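Local coordinates for protein putative drug/sodium antiporter (Escherichia coli, PDB 4Z3N) that probably works as a MATE-family antiporter that transports the genotoxin colibactin across the cell membrane, at residues Y155-S158 and L159-V162. Residues are numbered along the deposited sequence; the frame is centred on the assembly and turned at random.
Sequences YYYS and LLTV
L159 packs against Y155 and Y156 in a local contact where helix 149-159 ends and the chain turns into helix 162-177, within a predicted transmembrane span. Helical hydrogen bonding persists at the start: L159 N donates to Y155 O (3.1 Å, N-H...O 142°) and L160 N to Y156 O (3.2 Å). Bonds from i+3 to i join in, weakly from L160 N to Y157 O and then from T161 N to S158 O at 3.2 Å, from above the carbonyl plane. From the same face of that plane, T161 OG1 also donates to S158 O (2.6 Å), so two donors of one residue grip the S158 carbonyl oxygen. A chi1 of 74° sets OG1 between the backbone N and carbonyl carbon of T161, and CG2 is left beside Y157 O.

Among the side chains, L159 CD1 touches two rings: it lies 3.9 Å from Y155 CE2, approaching obliquely, and 4.0 Å from Y156 CD1, at that ring's edge. With CG anti to the backbone N (chi1 171°), the Y155 ring comes beside L159, whose CG sits 4.3 Å above one face, toward the rim; the Y155 hydroxyl bonds to G130 O. L160 CD1 meets the Y157 ring edge more loosely, at 4.4 Å from CD1; Y157 also touches a bound monoolein lipid, while T161 and V162 pack on L81. A type I beta turn over L159-V162 completes this short break between consecutive helices of a predicted membrane-spanning region in a MATE-fold transporter.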
loop_
_atom_site.group_PDB
_atom_site.type_symbol
_atom_site.label_atom_id
_atom_site.label_comp_id
_atom_site.label_asym_id
_atom_site.label_seq_id
_atom_site.Cartn_x
_atom_site.Cartn_y
_atom_site.Cartn_z
ATOM N N TYR A 155 16.031 -14.720 6.666
ATOM C CA TYR A 155 16.469 -13.536 5.958
ATOM C C TYR A 155 16.971 -13.916 4.560
ATOM O O TYR A 155 16.605 -13.305 3.553
ATOM C CB TYR A 155 17.554 -12.812 6.758
ATOM C CG TYR A 155 18.243 -11.677 6.007
ATOM C CD1 TYR A 155 17.665 -10.412 5.920
ATOM C CD2 TYR A 155 19.480 -11.866 5.406
ATOM C CE1 TYR A 155 18.301 -9.379 5.253
ATOM C CE2 TYR A 155 20.116 -10.840 4.735
ATOM C CZ TYR A 155 19.524 -9.602 4.663
ATOM O OH TYR A 155 20.158 -8.588 3.989
ATOM N N TYR A 156 17.798 -14.948 4.515
ATOM C CA TYR A 156 18.339 -15.478 3.276
ATOM C C TYR A 156 17.259 -16.043 2.332
ATOM O O TYR A 156 17.288 -15.809 1.133
ATOM C CB TYR A 156 19.364 -16.558 3.610
ATOM C CG TYR A 156 20.749 -16.052 3.975
ATOM C CD1 TYR A 156 21.226 -14.818 3.519
ATOM C CD2 TYR A 156 21.594 -16.832 4.756
ATOM C CE1 TYR A 156 22.508 -14.383 3.847
ATOM C CE2 TYR A 156 22.863 -16.408 5.093
ATOM C CZ TYR A 156 23.324 -15.195 4.643
ATOM O OH TYR A 156 24.605 -14.824 5.009
ATOM N N TYR A 157 16.311 -16.792 2.875
ATOM C CA TYR A 157 15.207 -17.288 2.071
ATOM C C TYR A 157 14.392 -16.111 1.522
ATOM O O TYR A 157 13.945 -16.138 0.371
ATOM C CB TYR A 157 14.316 -18.230 2.890
ATOM C CG TYR A 157 14.987 -19.523 3.325
ATOM C CD1 TYR A 157 16.008 -20.089 2.575
ATOM C CD2 TYR A 157 14.584 -20.181 4.482
ATOM C CE1 TYR A 157 16.611 -21.274 2.960
ATOM C CE2 TYR A 157 15.186 -21.365 4.883
ATOM C CZ TYR A 157 16.198 -21.910 4.117
ATOM O OH TYR A 157 16.803 -23.092 4.516
ATOM N N SER A 158 14.210 -15.081 2.346
ATOM C CA SER A 158 13.583 -13.830 1.915
ATOM C C SER A 158 14.265 -13.193 0.687
ATOM O O SER A 158 13.601 -12.653 -0.195
ATOM C CB SER A 158 13.584 -12.810 3.065
ATOM O OG SER A 158 12.742 -13.197 4.140
ATOM N N LEU A 159 15.595 -13.241 0.653
ATOM C CA LEU A 159 16.356 -12.722 -0.476
ATOM C C LEU A 159 16.067 -13.535 -1.740
ATOM O O LEU A 159 16.087 -13.010 -2.855
ATOM C CB LEU A 159 17.868 -12.726 -0.177
ATOM C CG LEU A 159 18.464 -11.826 0.923
ATOM C CD1 LEU A 159 19.993 -11.954 0.965
ATOM C CD2 LEU A 159 18.077 -10.365 0.776
ATOM N N LEU A 160 15.786 -14.820 -1.568
ATOM C CA LEU A 160 15.541 -15.671 -2.722
ATOM C C LEU A 160 14.182 -15.381 -3.360
ATOM O O LEU A 160 13.894 -15.849 -4.444
ATOM C CB LEU A 160 15.645 -17.150 -2.332
ATOM C CG LEU A 160 17.041 -17.654 -1.939
ATOM C CD1 LEU A 160 16.977 -19.137 -1.661
ATOM C CD2 LEU A 160 18.084 -17.351 -2.987
ATOM N N THR A 161 13.348 -14.622 -2.669
ATOM C CA THR A 161 12.024 -14.300 -3.160
ATOM C C THR A 161 11.932 -12.955 -3.907
ATOM O O THR A 161 10.927 -12.668 -4.546
ATOM C CB THR A 161 11.029 -14.282 -1.997
ATOM O OG1 THR A 161 11.237 -13.091 -1.225
ATOM C CG2 THR A 161 11.224 -15.512 -1.127
ATOM N N VAL A 162 12.991 -12.155 -3.848
ATOM C CA VAL A 162 12.964 -10.775 -4.339
ATOM C C VAL A 162 12.573 -10.584 -5.822
ATOM O O VAL A 162 11.644 -9.833 -6.126
ATOM C CB VAL A 162 14.334 -10.112 -4.107
ATOM C CG1 VAL A 162 14.397 -8.720 -4.771
ATOM C CG2 VAL A 162 14.616 -10.024 -2.621
#